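PDB 5FX8: linoleate 11-lipoxygenase from Gaeumannomyces graminis, which oxygenates linoleic and alpha-linolenic acids to 11S- and 13R-hydroperoxy fatty acids, using a manganese centre to abstract hydrogen. Local coordinates for residues A104-A109 and R541-D546; Y112-E117 and W142-P147. One frame throughout, in Å; residues are numbered along the deposited sequence.

How the interactions relate
Helix 86-124, near the N terminus, supplies the first half of both contacts. Its residues 104-109 enter interaction 1 and, about two turns on, 112-117 enter interaction 2. Interaction 2 closes first, when the loop 142-147 returns to the same helix after 25 residues. Interaction 1 closes much later, 432 residues on, as the loop following helix 526-539 arrives, and its span encloses interaction 2 without crossing it. The centres lie about 11 Å apart and the contacts touch: Gln107 NE2 lies 3.1 Å from Ser145 O, a probable hydrogen bond, and Ala542 packs against Glu144 and Pro147. Together they tie helix 86-124 to two loops of the lipoxygenase fold.

Interaction 1. Residues A104-A109 and R541-D546; sequences AANQTA and RAQVGD. With NAG (2-acetamido-2-deoxy-beta-D-glucopyranose), chain F; NAG (2-acetamido-2-deoxy-beta-D-glucopyranose), chain B.
Gln107 and the turn at Arg541 to Gln543 form the tight part. Gln107 OE1 accepts twice: from Ala542 N at 3.0 Å, nearly straight (172°) but well above the carbonyl plane, and from Gln543 NE2 at 2.9 Å, in that plane on a lone pair though with a bent N-H angle. The two amides are turned 72° apart. Gln107 NE2 donates to Ala537 O and probably to Ser145 O, so the group is gripped from both ends. The Arg541 side chain bends back at chi2 and its guanidinium meets the helix obliquely: NH1 lies 3.7 Å from Gln107 CG and NH2 3.3 Å from Ala104 CB; NH1 donates to Arg538 O.

The outer side is looser and carbohydrate-rich. Asn106, with CG anti to its backbone N (chi1 -176°), reaches Gln543 CG only at 3.8 Å through ND2, the atom bonded to the first N-acetylglucosamine. That sugar's O6 donates to Asp546 OD2 at 2.8 Å, and the second sugar comes near Asp546 OD1. The arrangement is that of an N-glycosylation sequon, Asn106-Gln107-Thr108, on a helix packed against a type I beta turn, whose Arg541 side chain lies about 4 Å from that of the manganese ligand Val618.

Interaction 2. Residues Y112-E117 and W142-P147; sequences YREANE and WKESVP. With NAG (2-acetamido-2-deoxy-beta-D-glucopyranose), chain K; NAG (2-acetamido-2-deoxy-beta-D-glucopyranose), chain N.
The carboxylate of Glu114 is the centre of the first shell, gripping the loop at Glu144 and Ser145. Glu114 OE1 accepts from Ser145 N on its syn side and from Ser145 OG on its anti side, both at 2.7 Å and both from the same face of the carboxylate. OE2 turns its syn lone pair to Glu144 N at 3.0 Å; a second bond from Glu144 N to OE1 is weak. The Glu114 chain runs extended beyond CG (chi2 -162°), which carries CD out to the loop.

Beside the carboxylate, the indole of Trp142 lies against the helix: CH2 is 3.5 Å from Ala115 CA, with Ala115 CB alongside, and Glu114 O stands over one ring face, offset toward the rim. A water joins the backbones, donating to Glu114 O and accepting from Trp142 N. One shell out, Trp142 NE1 is held by Leu137 O, and the ring also touches Val533 of helix 526-539.

Glu144 OE1 sits 3.1 Å from Glu114 OE2, two acceptors that would repel if both were charged; the Ser145 and Glu144 donors could offset this. Arg113 NH1 makes a long salt bridge to Glu144 OE1 at 3.8 Å, with the planes 61° apart, and a sugar packs near both residues. Farther round the helix, Asn116 ND2 carries its glycan and donates to Tyr112 O, while Asn116 OD1 is hydrogen-bonded to Thr108 OG1 of the second subunit.

The motif is a helix-borne carboxylate binding successive backbone N-H groups of a turn, those of Glu144 and Ser145, here beside the Asn116-Glu117-Thr118 glycosylation sequon and the subunit interface.

Interaction 1. Residues A104-A109 and R541-D546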
loop_
_atom_site.group_PDB
_atom_site.type_symbol
_atom_site.label_atom_id
_atom_site.label_comp_id
_atom_site.label_asym_id
_atom_site.label_seq_id
_atom_site.Cartn_x
_atom_site.Cartn_y
_atom_site.Cartn_z
ATOM N N ALA A 104 10.691 -2.203 -0.929
ATOM C CA ALA A 104 9.954 -3.299 -0.283
ATOM C C ALA A 104 10.752 -4.071 0.759
ATOM O O ALA A 104 10.155 -4.752 1.592
ATOM C CB ALA A 104 9.457 -4.299 -1.320
ATOM N N ALA A 105 12.076 -3.972 0.730
ATOM C CA ALA A 105 12.920 -4.786 1.587
ATOM C C ALA A 105 12.561 -4.632 3.061
ATOM O O ALA A 105 12.353 -5.620 3.770
ATOM C CB ALA A 105 14.378 -4.419 1.331
ATOM N N ASN A 106 12.523 -3.403 3.555
ATOM C CA ASN A 106 12.296 -3.192 4.978
ATOM C C ASN A 106 10.940 -3.757 5.417
ATOM O O ASN A 106 10.855 -4.512 6.394
ATOM C CB ASN A 106 12.438 -1.696 5.236
ATOM C CG ASN A 106 12.321 -1.307 6.671
ATOM O OD1 ASN A 106 11.947 -2.076 7.533
ATOM N ND2 ASN A 106 12.618 -0.052 6.929
ATOM N N GLN A 107 9.875 -3.438 4.688
ATOM C CA GLN A 107 8.567 -3.909 5.104
ATOM C C GLN A 107 8.459 -5.436 5.013
ATOM O O GLN A 107 7.826 -6.069 5.867
ATOM C CB GLN A 107 7.491 -3.222 4.281
ATOM C CG GLN A 107 6.070 -3.677 4.579
ATOM C CD GLN A 107 5.414 -2.968 5.755
ATOM O OE1 GLN A 107 5.916 -1.987 6.265
ATOM N NE2 GLN A 107 4.280 -3.478 6.184
ATOM N N THR A 108 9.091 -6.053 4.009
ATOM C CA THR A 108 9.001 -7.505 3.886
ATOM C C THR A 108 9.714 -8.203 5.033
ATOM O O THR A 108 9.150 -9.100 5.679
ATOM C CB THR A 108 9.593 -7.964 2.568
ATOM O OG1 THR A 108 9.037 -7.209 1.507
ATOM C CG2 THR A 108 9.242 -9.385 2.342
ATOM N N ALA A 109 10.967 -7.815 5.283
ATOM C CA ALA A 109 11.712 -8.409 6.381
ATOM C C ALA A 109 10.969 -8.230 7.687
ATOM O O ALA A 109 10.839 -9.170 8.474
ATOM C CB ALA A 109 13.102 -7.800 6.470
ATOM N N ARG A 541 2.798 -0.342 3.884
ATOM C CA ARG A 541 4.088 0.335 3.795
ATOM C C ARG A 541 4.193 1.295 4.973
ATOM O O ARG A 541 3.815 2.458 4.871
ATOM C CB ARG A 541 4.258 1.079 2.475
ATOM C CG ARG A 541 4.669 0.233 1.288
ATOM C CD ARG A 541 6.086 -0.312 1.420
ATOM N NE ARG A 541 6.454 -1.170 0.300
ATOM C CZ ARG A 541 6.005 -2.408 0.144
ATOM N NH1 ARG A 541 5.175 -2.917 1.022
ATOM N NH2 ARG A 541 6.356 -3.128 -0.896
ATOM N N ALA A 542 4.755 0.817 6.064
ATOM C CA ALA A 542 4.909 1.577 7.287
ATOM C C ALA A 542 5.906 2.726 7.184
ATOM O O ALA A 542 5.910 3.588 8.059
ATOM C CB ALA A 542 5.321 0.617 8.407
ATOM N N GLN A 543 6.746 2.782 6.163
ATOM C CA GLN A 543 7.813 3.772 6.095
ATOM C C GLN A 543 7.447 5.004 5.274
ATOM O O GLN A 543 8.279 5.902 5.149
ATOM C CB GLN A 543 9.097 3.168 5.507
ATOM C CG GLN A 543 9.412 1.719 5.822
ATOM C CD GLN A 543 8.452 0.783 5.162
ATOM O OE1 GLN A 543 7.881 1.100 4.128
ATOM N NE2 GLN A 543 8.206 -0.326 5.792
ATOM N N VAL A 544 6.234 5.042 4.708
ATOM C CA VAL A 544 5.802 6.113 3.818
ATOM C C VAL A 544 6.027 7.476 4.461
ATOM O O VAL A 544 6.550 8.399 3.828
ATOM C CB VAL A 544 4.327 5.894 3.438
ATOM C CG1 VAL A 544 3.787 7.048 2.748
ATOM C CG2 VAL A 544 4.242 4.825 2.490
ATOM N N GLY A 545 5.664 7.610 5.732
ATOM C CA GLY A 545 5.906 8.802 6.508
ATOM C C GLY A 545 7.318 9.333 6.511
ATOM O O GLY A 545 7.528 10.485 6.127
ATOM N N ASP A 546 8.291 8.533 6.958
ATOM C CA ASP A 546 9.674 8.990 7.023
ATOM C C ASP A 546 10.279 9.202 5.644
ATOM O O ASP A 546 11.207 10.001 5.498
ATOM C CB ASP A 546 10.525 8.003 7.803
ATOM C CG ASP A 546 9.911 7.627 9.135
ATOM O OD1 ASP A 546 9.923 8.476 10.057
ATOM O OD2 ASP A 546 9.435 6.480 9.265
HETATM C C1 NAG F . 12.520 0.494 8.250
HETATM C C2 NAG F . 13.782 1.285 8.557
HETATM C C3 NAG F . 13.660 1.966 9.907
HETATM C C4 NAG F . 12.401 2.820 9.943
HETATM C C5 NAG F . 11.183 1.978 9.584
HETATM C C6 NAG F . 9.924 2.799 9.463
HETATM C C7 NAG F . 15.887 0.503 7.587
HETATM C C8 NAG F . 17.002 -0.491 7.687
HETATM N N2 NAG F . 14.944 0.417 8.526
HETATM O O3 NAG F . 14.822 2.764 10.109
HETATM O O4 NAG F . 12.212 3.390 11.231
HETATM O O5 NAG F . 11.383 1.355 8.308
HETATM O O6 NAG F . 10.096 3.857 8.529
HETATM O O7 NAG F . 15.844 1.346 6.701
HETATM C C1 NAG B . 12.284 4.830 11.110
HETATM C C2 NAG B . 11.780 5.426 12.426
HETATM C C3 NAG B . 11.924 6.939 12.428
HETATM C C4 NAG B . 13.334 7.361 12.042
HETATM C C5 NAG B . 13.727 6.703 10.724
HETATM C C6 NAG B . 15.154 6.982 10.335
HETATM C C7 NAG B . 9.992 4.060 13.406
HETATM C C8 NAG B . 8.514 3.857 13.498
HETATM N N2 NAG B . 10.389 5.069 12.634
HETATM O O3 NAG B . 11.606 7.397 13.736
HETATM O O4 NAG B . 13.400 8.780 11.933
HETATM O O5 NAG B . 13.614 5.280 10.853
HETATM O O6 NAG B . 15.754 7.856 11.278
HETATM O O7 NAG B . 10.788 3.347 14.003
#

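Interaction 2. Residues Y112-E117 and W142-P147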
loop_
_atom_site.group_PDB
_atom_site.type_symbol
_atom_site.label_atom_id
_atom_site.label_comp_id
_atom_site.label_asym_id
_atom_site.label_seq_id
_atom_site.Cartn_x
_atom_site.Cartn_y
_atom_site.Cartn_z
ATOM N N TYR A 112 7.894 -10.588 8.004
ATOM C CA TYR A 112 8.261 -11.965 8.301
ATOM C C TYR A 112 8.697 -12.118 9.752
ATOM O O TYR A 112 8.284 -13.061 10.438
ATOM C CB TYR A 112 9.354 -12.403 7.348
ATOM C CG TYR A 112 8.814 -12.815 6.022
ATOM C CD1 TYR A 112 7.648 -13.534 5.943
ATOM C CD2 TYR A 112 9.472 -12.493 4.847
ATOM C CE1 TYR A 112 7.144 -13.917 4.743
ATOM C CE2 TYR A 112 8.974 -12.874 3.641
ATOM C CZ TYR A 112 7.797 -13.586 3.593
ATOM O OH TYR A 112 7.254 -14.015 2.399
ATOM N N ARG A 113 9.519 -11.193 10.241
ATOM C CA ARG A 113 9.923 -11.238 11.640
ATOM C C ARG A 113 8.708 -11.184 12.586
ATOM O O ARG A 113 8.559 -12.030 13.477
ATOM C CB ARG A 113 10.907 -10.107 11.892
ATOM C CG ARG A 113 11.472 -10.039 13.255
ATOM C CD ARG A 113 12.025 -8.661 13.468
ATOM N NE ARG A 113 12.738 -8.224 12.280
ATOM C CZ ARG A 113 12.955 -6.950 11.975
ATOM N NH1 ARG A 113 12.506 -6.006 12.791
ATOM N NH2 ARG A 113 13.620 -6.624 10.861
ATOM N N GLU A 114 7.787 -10.242 12.370
ATOM C CA GLU A 114 6.626 -10.143 13.247
ATOM C C GLU A 114 5.627 -11.274 13.034
ATOM O O GLU A 114 4.834 -11.564 13.932
ATOM C CB GLU A 114 5.942 -8.774 13.061
ATOM C CG GLU A 114 6.926 -7.631 13.192
ATOM C CD GLU A 114 6.305 -6.271 13.452
ATOM O OE1 GLU A 114 5.516 -5.798 12.626
ATOM O OE2 GLU A 114 6.618 -5.648 14.484
ATOM N N ALA A 115 5.624 -11.908 11.870
ATOM C CA ALA A 115 4.819 -13.111 11.690
ATOM C C ALA A 115 5.409 -14.273 12.461
ATOM O O ALA A 115 4.680 -15.089 13.036
ATOM C CB ALA A 115 4.725 -13.473 10.213
ATOM N N ASN A 116 6.728 -14.371 12.471
ATOM C CA ASN A 116 7.354 -15.448 13.202
ATOM C C ASN A 116 7.107 -15.282 14.687
ATOM O O ASN A 116 6.823 -16.258 15.389
ATOM C CB ASN A 116 8.844 -15.489 12.869
ATOM C CG ASN A 116 9.153 -16.374 11.689
ATOM O OD1 ASN A 116 9.738 -17.420 11.857
ATOM N ND2 ASN A 116 8.761 -15.965 10.497
ATOM N N GLU A 117 7.161 -14.043 15.176
ATOM C CA GLU A 117 6.874 -13.809 16.585
ATOM C C GLU A 117 5.419 -14.125 16.899
ATOM O O GLU A 117 5.115 -14.807 17.887
ATOM C CB GLU A 117 7.210 -12.375 16.968
ATOM C CG GLU A 117 8.708 -12.012 16.908
ATOM C CD GLU A 117 8.952 -10.483 16.871
ATOM O OE1 GLU A 117 7.968 -9.722 16.984
ATOM O OE2 GLU A 117 10.111 -10.030 16.701
ATOM N N TRP A 142 2.523 -7.020 15.241
ATOM C CA TRP A 142 2.544 -6.241 14.015
ATOM C C TRP A 142 2.729 -4.758 14.286
ATOM O O TRP A 142 2.277 -3.924 13.512
ATOM C CB TRP A 142 1.279 -6.466 13.204
ATOM C CG TRP A 142 0.874 -7.871 13.113
ATOM C CD1 TRP A 142 -0.103 -8.484 13.818
ATOM C CD2 TRP A 142 1.412 -8.852 12.234
ATOM N NE1 TRP A 142 -0.210 -9.801 13.443
ATOM C CE2 TRP A 142 0.713 -10.050 12.469
ATOM C CE3 TRP A 142 2.421 -8.837 11.273
ATOM C CZ2 TRP A 142 0.998 -11.216 11.789
ATOM C CZ3 TRP A 142 2.696 -9.994 10.599
ATOM C CH2 TRP A 142 1.988 -11.168 10.858
ATOM N N LYS A 143 3.403 -4.431 15.386
ATOM C CA LYS A 143 3.619 -3.043 15.761
ATOM C C LYS A 143 4.496 -2.294 14.773
ATOM O O LYS A 143 4.381 -1.070 14.673
ATOM C CB LYS A 143 4.251 -2.967 17.134
ATOM C CG LYS A 143 3.279 -3.181 18.239
ATOM C CD LYS A 143 4.026 -3.478 19.526
ATOM C CE LYS A 143 3.242 -3.053 20.759
ATOM N NZ LYS A 143 4.027 -3.397 21.983
ATOM N N GLU A 144 5.406 -2.974 14.081
ATOM C CA GLU A 144 6.235 -2.271 13.112
ATOM C C GLU A 144 5.678 -2.368 11.694
ATOM O O GLU A 144 5.767 -1.404 10.930
ATOM C CB GLU A 144 7.666 -2.800 13.162
ATOM C CG GLU A 144 8.436 -2.508 14.453
ATOM C CD GLU A 144 9.692 -3.382 14.609
ATOM O OE1 GLU A 144 9.570 -4.612 14.816
ATOM O OE2 GLU A 144 10.810 -2.845 14.523
ATOM N N SER A 145 5.089 -3.504 11.342
ATOM C CA SER A 145 4.486 -3.700 10.033
ATOM C C SER A 145 3.237 -2.868 9.864
ATOM O O SER A 145 2.967 -2.354 8.777
ATOM C CB SER A 145 4.125 -5.166 9.849
ATOM O OG SER A 145 5.285 -5.951 9.893
ATOM N N VAL A 146 2.438 -2.779 10.914
ATOM C CA VAL A 146 1.185 -2.054 10.891
ATOM C C VAL A 146 1.153 -1.122 12.094
ATOM O O VAL A 146 0.415 -1.368 13.052
ATOM C CB VAL A 146 0.008 -3.029 10.887
ATOM C CG1 VAL A 146 -1.259 -2.297 10.639
ATOM C CG2 VAL A 146 0.242 -4.082 9.830
ATOM N N PRO A 147 1.902 -0.023 12.074
ATOM C CA PRO A 147 2.031 0.785 13.293
ATOM C C PRO A 147 0.719 1.315 13.821
ATOM O O PRO A 147 0.540 1.367 15.036
ATOM C CB PRO A 147 2.957 1.917 12.856
ATOM C CG PRO A 147 3.616 1.425 11.662
ATOM C CD PRO A 147 2.633 0.578 10.959
HETATM C C1 NAG K . 9.031 -16.758 9.332
HETATM C C2 NAG K . 7.726 -17.077 8.652
HETATM C C3 NAG K . 7.976 -17.902 7.400
HETATM C C4 NAG K . 8.942 -17.166 6.493
HETATM C C5 NAG K . 10.206 -16.879 7.269
HETATM C C6 NAG K . 11.202 -16.068 6.495
HETATM C C7 NAG K . 5.559 -17.540 9.699
HETATM C C8 NAG K . 4.840 -18.345 10.726
HETATM N N2 NAG K . 6.861 -17.783 9.574
HETATM O O3 NAG K . 6.765 -18.077 6.690
HETATM O O4 NAG K . 9.227 -17.948 5.343
HETATM O O5 NAG K . 9.885 -16.113 8.433
HETATM O O6 NAG K . 12.303 -15.776 7.339
HETATM O O7 NAG K . 4.987 -16.727 9.003
HETATM C C1 NAG N . 14.100 -6.298 16.484
HETATM C C2 NAG N . 13.550 -5.077 17.252
HETATM C C3 NAG N . 13.331 -3.892 16.308
HETATM C C4 NAG N . 14.594 -3.604 15.508
HETATM C C5 NAG N . 14.986 -4.863 14.746
HETATM C C6 NAG N . 16.266 -4.737 13.960
HETATM C C7 NAG N . 12.224 -5.558 19.286
HETATM C C8 NAG N . 10.861 -5.884 19.818
HETATM N N2 NAG N . 12.316 -5.402 17.957
HETATM O O3 NAG N . 12.987 -2.756 17.089
HETATM O O4 NAG N . 14.397 -2.514 14.614
HETATM O O5 NAG N . 15.219 -5.912 15.690
HETATM O O6 NAG N . 16.873 -6.019 13.843
HETATM O O7 NAG N . 13.194 -5.448 20.025
HETATM O O HOH W 1 4.680 -9.072 15.971
#